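Local coordinates for protein ORF10 (Moritella marina, PDB 6RIW) that probably catalyses chain-extending condensations that yield 3-oxoacyl thioesters, this chain being the ketosynthase–chain length factor didomain of a polyunsaturated fatty acid synthase, at residues N245-F250 with G256-E261; C330-T333 with G338-V341; G360-N365 with M378-L383; S236-Y241 with N635-F640. One frame throughout, in Å; residues are numbered along the deposited sequence.

Contact 1 of 4, residues N245-F250 with G256-E261; sequences NVHAPF and GLFAGE
His247 meets Gly256, Leu257 and Phe258 where the loop following helix 228-237 doubles back to enter strand 259-270, inside the first of the two ketosynthase-type domains. The main apolar element is a CH-pi contact: His247 CB sits over the centre of the Phe258 ring, 3.6 Å from its centroid and only 14° off the ring normal. With CG anti to the backbone N (chi1 159°), the imidazole swings from this perch past the Phe258 backbone toward Gly256. The two rings are inclined at 46°, an oblique pairing rather than a stack. One face of the imidazole receives Phe258 N near its rim, and the opposite face receives Pro249 CD, so the ring lies between a backbone amide and a proline ring. At the edge, in the plane of the ring, His247 ND1 donates a weak hydrogen bond to Gly256 O, 3.4 Å away. Asn245 flanks the far end of the phenyl group, its carbonyl O 4.0 Å from Phe258 CZ and its side-chain ND2 4.1 Å from the same carbon. Phe258 also meets the ring of His62. Replacing Phe258 by an alanine would probably take away the surface under His247 CB, open a gap beside Asn245 and leave the imidazole freer to tilt away from Gly256 O. The second ring nitrogen, His247 NE2, bonds to Lys363 O, and Thr333 O packs against CE1. Carbonyl oxygens thus face both nitrogens and the carbon between them, an electron-rich rim that would favour a doubly protonated imidazole, although the weakness of the ND1 bond leaves this open.

Contact 2 of 4, residues C330-T333 with G338-V341; sequences CHAT and GDNV
Asp339 OD1 is gripped from the loop 330-333 and its continuation: a bound water donates to it over 2.8 Å, Gly334 N bonds to it directly, and Thr333 N lies 3.3 Å away. The loop is the His-Ala-Thr-Gly-Thr sequence between strand 327-329 and helix 336-350, which in ketosynthases of this family probably brings an active-site histidine, here His331, toward the cysteine nucleophile; Asp339 stands in the early part of the helix that follows. The same water accepts from Thr333 N at 2.9 Å, so that the water bridges the amide and the carboxylate. Asp339 CG is anti to its own carbonyl carbon (chi1 -74°), which turns the carboxylate back toward the loop that precedes the helix. The other oxygen, Asp339 OD2, takes Phe250 N, so both carboxylate oxygens are bonded to main-chain amides. This buried charge would also be eased by the nearby amino end of the helix. A second acidic residue of the helix, Glu342, binds the amides of His331 and Ala332. Thr333 OG1, meanwhile, bonds to Thr335 N. Carbon packing against the carboxylate is slight: Ala332 CA approaches Asp339 OD1 to 3.6 Å, and Ala332 CB lies 3.9 Å from that oxygen.

Contact 3 of 4, residues G360-N365 with M378-L383; sequences GSVKSN and MTKAML
Charge and water dominate at the tip of Lys380, which reaches from helix 374-387 to the backbone at the end of strand 358-360 and the turn beyond it. Its NZ donates to a water over 2.9 Å, and that water in turn donates to Asn365 OD1 at 2.8 Å, linking the two segments. Glu329 forms a salt bridge with NZ through OE1, and Tyr327 OH adds a hydrogen bond. The amide nitrogens Ser361 N and Val362 N lie 3.7 Å and 3.8 Å from Lys380 NZ but, being donors themselves, turn to other partners: Thr393 OG1 for the first and Glu329 OE2 for the second. The Glu329 carboxylate therefore serves the ammonium group and the turn together, a pairing likely to hold Lys380 in its charged form. Apolar contact comes from the shaft of the lysine. Fully extended from chi1 (177°) onward, it runs alongside Val362, with Lys380 CD 4.0 Å from Val362 CB, while Phe22 of helix 19-27 also touches the valine. The turn leads into the Lys-Ser-Asn sequence characteristic of ketosynthases, where Lys363 NZ bonds to His331 O. Local bonds of serine hydroxyls and backbone shape it: Ser361 OG accepts a weak capping bond from Lys363 N at 3.3 Å and is itself tied to Ala332 O. Ser361 O accepts twice from Ser364, from its N at 3.2 Å and from its OG at 2.8 Å, the hydroxyl approaching almost in line with the carbonyl (167°).

Contact 4 of 4, residues S236-Y241 with N635-F640; sequences SIFQAY and NQYTSF
Two helix ends face each other here, with the CA atoms of Ile237 and Tyr637 8.0 Å apart, the closest CA pair across the two segments. Helix 228-237 finishes in a Schellman motif: Gln239, with positive phi, ends the helical run, and Gln239 N bonds back to Ser236 O. Opposite it is the short helix 634-638. Phe238 and Tyr637 form an offset edge-to-face pair, the edge of the tyrosine directed at the face of the phenylalanine, with centroids 6.0 Å apart and planes at 82°. The tyrosine also offers its methylene, Tyr637 CB lying 3.8 Å from Phe238 CE1. Ile237 adds its CG2 branch, which meets Tyr637 CD2 at 3.9 Å, while CG1, anti to the backbone N (chi1 -170°), leads off from the contact. One face of the Tyr637 ring has Phe640 CD2 over its centre, and its hydroxyl bonds to Phe230 O of helix 228-237, so the ring is covered on one face and tied at its hydroxyl. Thr638 divides its branches: CG2 touches Phe238 CE1 at 3.9 Å, whereas OG1 donates to Asn635 O over 2.7 Å, in the carbonyl plane on a lone pair. Arg648 NH2 also bonds to that hydroxyl. An alanine in place of Thr638 would probably open a gap beside Phe238 CE1 and CZ and leave Arg648 without this oxygen partner. The segments belong to different ketosynthase-type domains, so this largely apolar contact is part of the ketosynthase–chain length factor interface, a pseudo-dimer resembling the paired subunits of other condensing enzymes.

How the contacts relate
Following the chain from the N terminus, segment 236-241 at the end of helix 228-237 opens contact 4. Contact 1 then closes a short loop that leads into strand 259-270, and Leu257 N bonds to Ala240 O, fastening it to the residues just before. Contacts 2 and 3 follow in series, contact 2 closing the short loop into helix 336-350, contact 3 the longer one that holds helix 363-366 and leads into helix 374-387; Cys330 N and Gly360 O join their first segments where neighbouring parallel strands end. Only at 635-640, in the second ketosynthase-type domain, does contact 4 close. Contacts 1, 2 and 3 are thus nested within it, and none cross. The first three touch one another within the first ketosynthase-type domain, whereas contact 4 links the two domains.

Contact 1 of 4, residues N245-F250 with G256-E261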
loop_
_atom_site.group_PDB
_atom_site.type_symbol
_atom_site.label_atom_id
_atom_site.label_comp_id
_atom_site.label_asym_id
_atom_site.label_seq_id
_atom_site.Cartn_x
_atom_site.Cartn_y
_atom_site.Cartn_z
ATOM N N ASN A 245 -30.187 3.836 3.721
ATOM C CA ASN A 245 -29.743 4.105 2.348
ATOM C C ASN A 245 -29.523 5.595 2.076
ATOM O O ASN A 245 -29.531 6.025 0.919
ATOM C CB ASN A 245 -30.715 3.508 1.321
ATOM C CG ASN A 245 -30.034 3.133 0.010
ATOM O OD1 ASN A 245 -30.420 3.614 -1.056
ATOM N ND2 ASN A 245 -29.019 2.273 0.083
ATOM N N VAL A 246 -29.288 6.396 3.116
ATOM C CA VAL A 246 -29.010 7.821 2.961
ATOM C C VAL A 246 -27.517 8.055 3.194
ATOM O O VAL A 246 -27.026 7.959 4.328
ATOM C CB VAL A 246 -29.854 8.688 3.910
ATOM C CG1 VAL A 246 -29.460 10.146 3.782
ATOM C CG2 VAL A 246 -31.337 8.513 3.598
ATOM N N HIS A 247 -26.806 8.395 2.118
ATOM C CA HIS A 247 -25.404 8.819 2.163
ATOM C C HIS A 247 -25.377 10.308 1.831
ATOM O O HIS A 247 -25.499 10.694 0.665
ATOM C CB HIS A 247 -24.550 8.006 1.188
ATOM C CG HIS A 247 -23.266 8.679 0.812
ATOM N ND1 HIS A 247 -22.278 8.977 1.733
ATOM C CD2 HIS A 247 -22.817 9.131 -0.383
ATOM C CE1 HIS A 247 -21.272 9.579 1.116
ATOM N NE2 HIS A 247 -21.577 9.691 -0.165
ATOM N N ALA A 248 -25.215 11.145 2.853
ATOM C CA ALA A 248 -25.390 12.589 2.690
ATOM C C ALA A 248 -24.460 13.318 3.642
ATOM O O ALA A 248 -24.843 13.663 4.770
ATOM C CB ALA A 248 -26.838 13.000 2.936
ATOM N N PRO A 249 -23.226 13.579 3.214
ATOM C CA PRO A 249 -22.266 14.264 4.095
ATOM C C PRO A 249 -22.847 15.563 4.639
ATOM O O PRO A 249 -23.444 16.349 3.903
ATOM C CB PRO A 249 -21.063 14.523 3.176
ATOM C CG PRO A 249 -21.163 13.443 2.126
ATOM C CD PRO A 249 -22.651 13.256 1.895
ATOM N N PHE A 250 -22.682 15.763 5.947
ATOM C CA PHE A 250 -23.118 16.907 6.754
ATOM C C PHE A 250 -24.612 16.861 7.083
ATOM O O PHE A 250 -25.084 17.736 7.823
ATOM C CB PHE A 250 -22.806 18.262 6.099
ATOM C CG PHE A 250 -21.343 18.607 6.079
ATOM C CD1 PHE A 250 -20.604 18.610 7.247
ATOM C CD2 PHE A 250 -20.711 18.923 4.887
ATOM C CE1 PHE A 250 -19.247 18.940 7.241
ATOM C CE2 PHE A 250 -19.357 19.250 4.869
ATOM C CZ PHE A 250 -18.629 19.250 6.058
ATOM N N GLY A 256 -24.266 6.697 6.940
ATOM C CA GLY A 256 -23.118 5.947 6.472
ATOM C C GLY A 256 -22.576 6.539 5.189
ATOM O O GLY A 256 -22.980 7.623 4.753
ATOM N N LEU A 257 -21.644 5.800 4.596
ATOM C CA LEU A 257 -20.996 6.213 3.362
ATOM C C LEU A 257 -21.276 5.207 2.251
ATOM O O LEU A 257 -21.693 4.066 2.494
ATOM C CB LEU A 257 -19.463 6.360 3.556
ATOM C CG LEU A 257 -18.678 5.127 4.049
ATOM C CD1 LEU A 257 -18.336 4.118 2.932
ATOM C CD2 LEU A 257 -17.384 5.582 4.723
ATOM N N PHE A 258 -21.042 5.657 1.023
ATOM C CA PHE A 258 -20.836 4.788 -0.129
ATOM C C PHE A 258 -19.380 4.932 -0.565
ATOM O O PHE A 258 -18.825 6.037 -0.537
ATOM C CB PHE A 258 -21.737 5.160 -1.311
ATOM C CG PHE A 258 -23.216 5.065 -1.030
ATOM C CD1 PHE A 258 -23.725 4.147 -0.120
ATOM C CD2 PHE A 258 -24.099 5.895 -1.709
ATOM C CE1 PHE A 258 -25.110 4.057 0.117
ATOM C CE2 PHE A 258 -25.482 5.814 -1.489
ATOM C CZ PHE A 258 -25.983 4.907 -0.569
ATOM N N ALA A 259 -18.762 3.818 -0.941
ATOM C CA ALA A 259 -17.370 3.813 -1.377
ATOM C C ALA A 259 -17.284 4.070 -2.882
ATOM O O ALA A 259 -18.295 4.193 -3.573
ATOM C CB ALA A 259 -16.706 2.495 -1.004
ATOM N N GLY A 260 -16.062 4.159 -3.409
ATOM C CA GLY A 260 -15.882 4.566 -4.790
ATOM C C GLY A 260 -14.490 4.210 -5.276
ATOM O O GLY A 260 -13.656 3.695 -4.528
ATOM N N GLU A 261 -14.252 4.494 -6.551
ATOM C CA GLU A 261 -13.002 4.147 -7.203
ATOM C C GLU A 261 -12.638 5.265 -8.173
ATOM O O GLU A 261 -13.459 6.132 -8.487
ATOM C CB GLU A 261 -13.126 2.794 -7.926
ATOM C CG GLU A 261 -14.347 2.729 -8.816
ATOM C CD GLU A 261 -14.479 1.408 -9.576
ATOM O OE1 GLU A 261 -13.993 0.359 -9.081
ATOM O OE2 GLU A 261 -15.068 1.421 -10.689
#

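Contact 2 of 4, residues C330-T333 with G338-V341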
loop_
_atom_site.group_PDB
_atom_site.type_symbol
_atom_site.label_atom_id
_atom_site.label_comp_id
_atom_site.label_asym_id
_atom_site.label_seq_id
_atom_site.Cartn_x
_atom_site.Cartn_y
_atom_site.Cartn_z
ATOM N N CYS A 330 -13.958 19.411 3.304
ATOM C CA CYS A 330 -13.882 18.556 4.479
ATOM C C CYS A 330 -13.753 17.093 4.105
ATOM O O CYS A 330 -14.042 16.678 2.976
ATOM C CB CYS A 330 -15.117 18.728 5.359
ATOM S SG CYS A 330 -15.240 20.402 6.007
ATOM N N HIS A 331 -13.342 16.305 5.096
ATOM C CA HIS A 331 -13.275 14.860 4.918
ATOM C C HIS A 331 -14.672 14.240 4.856
ATOM O O HIS A 331 -14.878 13.258 4.128
ATOM C CB HIS A 331 -12.450 14.262 6.053
ATOM C CG HIS A 331 -12.512 12.770 6.118
ATOM N ND1 HIS A 331 -11.901 11.965 5.182
ATOM C CD2 HIS A 331 -13.116 11.938 6.999
ATOM C CE1 HIS A 331 -12.125 10.697 5.484
ATOM N NE2 HIS A 331 -12.860 10.653 6.582
ATOM N N ALA A 332 -15.638 14.832 5.583
ATOM C CA ALA A 332 -17.039 14.408 5.714
ATOM C C ALA A 332 -17.513 13.322 4.754
ATOM O O ALA A 332 -17.857 13.609 3.604
ATOM C CB ALA A 332 -17.961 15.616 5.541
ATOM N N THR A 333 -17.590 12.083 5.233
ATOM C CA THR A 333 -17.969 10.957 4.394
ATOM C C THR A 333 -19.452 10.646 4.438
ATOM O O THR A 333 -19.912 9.836 3.631
ATOM C CB THR A 333 -17.247 9.692 4.833
ATOM O OG1 THR A 333 -17.702 9.359 6.151
ATOM C CG2 THR A 333 -15.739 9.887 4.826
ATOM N N GLY A 338 -18.037 10.277 12.327
ATOM C CA GLY A 338 -16.961 11.056 11.723
ATOM C C GLY A 338 -17.362 12.476 11.351
ATOM O O GLY A 338 -16.562 13.409 11.481
ATOM N N ASP A 339 -18.589 12.662 10.856
ATOM C CA ASP A 339 -19.029 14.012 10.519
ATOM C C ASP A 339 -19.029 14.902 11.765
ATOM O O ASP A 339 -18.552 16.043 11.725
ATOM C CB ASP A 339 -20.422 13.977 9.871
ATOM C CG ASP A 339 -20.414 13.442 8.408
ATOM O OD1 ASP A 339 -19.378 12.876 7.936
ATOM O OD2 ASP A 339 -21.483 13.576 7.735
ATOM N N ASN A 340 -19.512 14.371 12.897
ATOM C CA ASN A 340 -19.594 15.170 14.122
ATOM C C ASN A 340 -18.214 15.436 14.719
ATOM O O ASN A 340 -17.966 16.527 15.252
ATOM C CB ASN A 340 -20.488 14.474 15.151
ATOM C CG ASN A 340 -21.962 14.519 14.769
ATOM O OD1 ASN A 340 -22.613 15.542 14.929
ATOM N ND2 ASN A 340 -22.484 13.410 14.247
ATOM N N VAL A 341 -17.308 14.454 14.659
ATOM C CA VAL A 341 -15.961 14.676 15.183
ATOM C C VAL A 341 -15.242 15.752 14.382
ATOM O O VAL A 341 -14.586 16.631 14.955
ATOM C CB VAL A 341 -15.156 13.362 15.223
ATOM C CG1 VAL A 341 -13.686 13.656 15.536
ATOM C CG2 VAL A 341 -15.713 12.422 16.282
HETATM O O HOH W 1 -16.767 11.891 8.007
#

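Contact 3 of 4, residues G360-N365 with M378-L383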
loop_
_atom_site.group_PDB
_atom_site.type_symbol
_atom_site.label_atom_id
_atom_site.label_comp_id
_atom_site.label_asym_id
_atom_site.label_seq_id
_atom_site.Cartn_x
_atom_site.Cartn_y
_atom_site.Cartn_z
ATOM N N GLY A 360 -17.597 22.180 2.779
ATOM C CA GLY A 360 -18.192 21.411 1.700
ATOM C C GLY A 360 -17.553 20.041 1.604
ATOM O O GLY A 360 -16.497 19.793 2.192
ATOM N N SER A 361 -18.212 19.153 0.848
ATOM C CA SER A 361 -17.706 17.793 0.633
ATOM C C SER A 361 -18.119 17.247 -0.727
ATOM O O SER A 361 -19.306 17.011 -0.974
ATOM C CB SER A 361 -18.195 16.842 1.717
ATOM O OG SER A 361 -17.582 15.573 1.525
ATOM N N VAL A 362 -17.127 16.999 -1.584
ATOM C CA VAL A 362 -17.348 16.350 -2.871
ATOM C C VAL A 362 -17.648 14.861 -2.727
ATOM O O VAL A 362 -18.006 14.203 -3.713
ATOM C CB VAL A 362 -16.105 16.584 -3.760
ATOM C CG1 VAL A 362 -14.946 15.693 -3.302
ATOM C CG2 VAL A 362 -16.417 16.349 -5.239
ATOM N N LYS A 363 -17.516 14.295 -1.525
ATOM C CA LYS A 363 -17.989 12.930 -1.341
ATOM C C LYS A 363 -19.493 12.822 -1.567
ATOM O O LYS A 363 -19.994 11.734 -1.899
ATOM C CB LYS A 363 -17.596 12.429 0.056
ATOM C CG LYS A 363 -16.062 12.369 0.242
ATOM C CD LYS A 363 -15.682 11.586 1.471
ATOM C CE LYS A 363 -14.161 11.388 1.590
ATOM N NZ LYS A 363 -13.443 12.667 1.751
ATOM N N SER A 364 -20.217 13.934 -1.421
ATOM C CA SER A 364 -21.654 13.916 -1.689
ATOM C C SER A 364 -21.935 13.558 -3.144
ATOM O O SER A 364 -22.871 12.796 -3.428
ATOM C CB SER A 364 -22.282 15.274 -1.328
ATOM O OG SER A 364 -21.796 16.344 -2.141
ATOM N N ASN A 365 -21.122 14.079 -4.082
ATOM C CA ASN A 365 -21.345 13.815 -5.504
ATOM C C ASN A 365 -20.828 12.451 -5.924
ATOM O O ASN A 365 -21.426 11.810 -6.798
ATOM C CB ASN A 365 -20.655 14.851 -6.397
ATOM C CG ASN A 365 -20.954 16.274 -6.012
ATOM O OD1 ASN A 365 -20.418 16.785 -5.029
ATOM N ND2 ASN A 365 -21.753 16.954 -6.830
ATOM N N MET A 378 -9.159 18.022 -3.482
ATOM C CA MET A 378 -8.148 19.016 -3.840
ATOM C C MET A 378 -8.443 19.638 -5.198
ATOM O O MET A 378 -8.216 20.835 -5.401
ATOM C CB MET A 378 -6.748 18.392 -3.841
ATOM C CG MET A 378 -6.236 17.997 -2.471
ATOM S SD MET A 378 -4.521 17.408 -2.513
ATOM C CE MET A 378 -4.761 15.749 -3.197
ATOM N N THR A 379 -8.940 18.840 -6.147
ATOM C CA THR A 379 -9.246 19.388 -7.461
ATOM C C THR A 379 -10.367 20.420 -7.366
ATOM O O THR A 379 -10.262 21.517 -7.932
ATOM C CB THR A 379 -9.597 18.253 -8.436
ATOM O OG1 THR A 379 -8.490 17.326 -8.510
ATOM C CG2 THR A 379 -9.879 18.800 -9.838
ATOM N N LYS A 380 -11.429 20.095 -6.620
ATOM C CA LYS A 380 -12.524 21.036 -6.389
ATOM C C LYS A 380 -12.016 22.334 -5.772
ATOM O O LYS A 380 -12.382 23.434 -6.214
ATOM C CB LYS A 380 -13.575 20.383 -5.487
ATOM C CG LYS A 380 -14.751 21.286 -5.087
ATOM C CD LYS A 380 -15.795 20.495 -4.307
ATOM C CE LYS A 380 -16.736 21.408 -3.527
ATOM N NZ LYS A 380 -17.467 20.644 -2.462
ATOM N N ALA A 381 -11.172 22.229 -4.743
ATOM C CA ALA A 381 -10.704 23.432 -4.060
ATOM C C ALA A 381 -9.802 24.271 -4.958
ATOM O O ALA A 381 -9.927 25.506 -4.998
ATOM C CB ALA A 381 -9.989 23.059 -2.760
ATOM N N MET A 382 -8.886 23.631 -5.694
ATOM C CA MET A 382 -8.004 24.395 -6.570
ATOM C C MET A 382 -8.767 25.052 -7.709
ATOM O O MET A 382 -8.439 26.179 -8.108
ATOM C CB MET A 382 -6.890 23.512 -7.136
ATOM C CG MET A 382 -5.939 23.021 -6.078
ATOM S SD MET A 382 -4.799 21.801 -6.751
ATOM C CE MET A 382 -4.194 21.100 -5.193
ATOM N N LEU A 383 -9.769 24.367 -8.268
ATOM C CA LEU A 383 -10.563 24.999 -9.317
ATOM C C LEU A 383 -11.429 26.117 -8.747
ATOM O O LEU A 383 -11.628 27.146 -9.403
ATOM C CB LEU A 383 -11.426 23.966 -10.046
ATOM C CG LEU A 383 -10.642 23.009 -10.965
ATOM C CD1 LEU A 383 -11.560 21.971 -11.618
ATOM C CD2 LEU A 383 -9.828 23.759 -12.015
HETATM O O HOH W 2 -19.452 19.178 -3.929
#

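Contact 4 of 4, residues S236-Y241 with N635-F640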
loop_
_atom_site.group_PDB
_atom_site.type_symbol
_atom_site.label_atom_id
_atom_site.label_comp_id
_atom_site.label_asym_id
_atom_site.label_seq_id
_atom_site.Cartn_x
_atom_site.Cartn_y
_atom_site.Cartn_z
ATOM N N SER A 236 -19.365 -3.700 4.531
ATOM C CA SER A 236 -20.509 -4.375 5.131
ATOM C C SER A 236 -20.174 -4.918 6.519
ATOM O O SER A 236 -20.980 -4.768 7.447
ATOM C CB SER A 236 -21.019 -5.484 4.212
ATOM O OG SER A 236 -21.469 -4.903 3.003
ATOM N N ILE A 237 -18.995 -5.536 6.701
ATOM C CA ILE A 237 -18.684 -6.063 8.035
ATOM C C ILE A 237 -18.396 -4.925 9.011
ATOM O O ILE A 237 -18.662 -5.045 10.216
ATOM C CB ILE A 237 -17.529 -7.091 7.998
ATOM C CG1 ILE A 237 -17.399 -7.807 9.350
ATOM C CG2 ILE A 237 -16.232 -6.462 7.668
ATOM C CD1 ILE A 237 -18.543 -8.807 9.619
ATOM N N PHE A 238 -17.867 -3.807 8.522
ATOM C CA PHE A 238 -17.722 -2.607 9.343
ATOM C C PHE A 238 -19.059 -1.932 9.647
ATOM O O PHE A 238 -19.081 -0.992 10.450
ATOM C CB PHE A 238 -16.812 -1.594 8.644
ATOM C CG PHE A 238 -15.382 -2.063 8.459
ATOM C CD1 PHE A 238 -14.872 -3.115 9.207
ATOM C CD2 PHE A 238 -14.555 -1.431 7.552
ATOM C CE1 PHE A 238 -13.553 -3.537 9.050
ATOM C CE2 PHE A 238 -13.229 -1.843 7.385
ATOM C CZ PHE A 238 -12.736 -2.909 8.130
ATOM N N GLN A 239 -20.151 -2.365 9.006
ATOM C CA GLN A 239 -21.463 -1.702 9.108
ATOM C C GLN A 239 -21.369 -0.214 8.749
ATOM O O GLN A 239 -21.998 0.646 9.378
ATOM C CB GLN A 239 -22.065 -1.882 10.501
ATOM C CG GLN A 239 -22.400 -3.314 10.878
ATOM C CD GLN A 239 -22.927 -3.398 12.304
ATOM O OE1 GLN A 239 -23.715 -2.553 12.738
ATOM N NE2 GLN A 239 -22.467 -4.399 13.048
ATOM N N ALA A 240 -20.569 0.095 7.730
ATOM C CA ALA A 240 -20.327 1.477 7.333
ATOM C C ALA A 240 -21.341 2.004 6.328
ATOM O O ALA A 240 -21.450 3.224 6.164
ATOM C CB ALA A 240 -18.914 1.618 6.755
ATOM N N TYR A 241 -22.080 1.125 5.649
ATOM C CA TYR A 241 -23.135 1.532 4.731
ATOM C C TYR A 241 -24.393 1.969 5.496
ATOM O O TYR A 241 -24.719 1.396 6.539
ATOM C CB TYR A 241 -23.489 0.378 3.795
ATOM C CG TYR A 241 -22.421 0.020 2.774
ATOM C CD1 TYR A 241 -21.972 0.949 1.854
ATOM C CD2 TYR A 241 -21.887 -1.278 2.718
ATOM C CE1 TYR A 241 -20.998 0.614 0.909
ATOM C CE2 TYR A 241 -20.931 -1.624 1.778
ATOM C CZ TYR A 241 -20.493 -0.676 0.878
ATOM O OH TYR A 241 -19.545 -0.996 -0.058
ATOM N N ASN A 635 -12.474 -7.170 13.554
ATOM C CA ASN A 635 -11.062 -6.893 13.792
ATOM C C ASN A 635 -10.189 -7.550 12.736
ATOM O O ASN A 635 -9.224 -6.939 12.255
ATOM C CB ASN A 635 -10.667 -7.350 15.191
ATOM C CG ASN A 635 -11.260 -6.458 16.257
ATOM O OD1 ASN A 635 -10.888 -5.287 16.368
ATOM N ND2 ASN A 635 -12.221 -6.984 17.011
ATOM N N GLN A 636 -10.512 -8.786 12.358
ATOM C CA GLN A 636 -9.727 -9.442 11.321
ATOM C C GLN A 636 -9.704 -8.608 10.046
ATOM O O GLN A 636 -8.652 -8.456 9.417
ATOM C CB GLN A 636 -10.260 -10.849 11.039
ATOM C CG GLN A 636 -9.340 -11.656 10.134
ATOM C CD GLN A 636 -10.029 -12.841 9.446
ATOM O OE1 GLN A 636 -11.262 -12.927 9.386
ATOM N NE2 GLN A 636 -9.224 -13.749 8.905
ATOM N N TYR A 637 -10.845 -8.041 9.650
ATOM C CA TYR A 637 -10.826 -7.268 8.408
ATOM C C TYR A 637 -10.020 -5.975 8.540
ATOM O O TYR A 637 -9.412 -5.543 7.554
ATOM C CB TYR A 637 -12.243 -6.961 7.939
ATOM C CG TYR A 637 -12.483 -7.149 6.443
ATOM C CD1 TYR A 637 -12.064 -6.213 5.515
ATOM C CD2 TYR A 637 -13.184 -8.256 5.982
ATOM C CE1 TYR A 637 -12.319 -6.394 4.132
ATOM C CE2 TYR A 637 -13.444 -8.443 4.638
ATOM C CZ TYR A 637 -13.012 -7.525 3.715
ATOM O OH TYR A 637 -13.304 -7.775 2.378
ATOM N N THR A 638 -9.986 -5.338 9.725
ATOM C CA THR A 638 -9.114 -4.166 9.865
ATOM C C THR A 638 -7.651 -4.533 9.619
ATOM O O THR A 638 -6.871 -3.685 9.166
ATOM C CB THR A 638 -9.235 -3.502 11.255
ATOM O OG1 THR A 638 -8.660 -4.348 12.269
ATOM C CG2 THR A 638 -10.683 -3.185 11.595
ATOM N N SER A 639 -7.258 -5.772 9.920
ATOM C CA SER A 639 -5.890 -6.191 9.643
ATOM C C SER A 639 -5.659 -6.529 8.172
ATOM O O SER A 639 -4.512 -6.781 7.792
ATOM C CB SER A 639 -5.476 -7.382 10.530
ATOM O OG SER A 639 -6.091 -8.611 10.154
ATOM N N PHE A 640 -6.704 -6.539 7.337
ATOM C CA PHE A 640 -6.487 -6.613 5.898
ATOM C C PHE A 640 -6.006 -5.286 5.316
ATOM O O PHE A 640 -5.599 -5.252 4.148
ATOM C CB PHE A 640 -7.786 -7.007 5.172
ATOM C CG PHE A 640 -8.278 -8.410 5.446
ATOM C CD1 PHE A 640 -7.593 -9.290 6.274
ATOM C CD2 PHE A 640 -9.460 -8.846 4.850
ATOM C CE1 PHE A 640 -8.079 -10.590 6.493
ATOM C CE2 PHE A 640 -9.929 -10.129 5.059
ATOM C CZ PHE A 640 -9.240 -10.996 5.898
#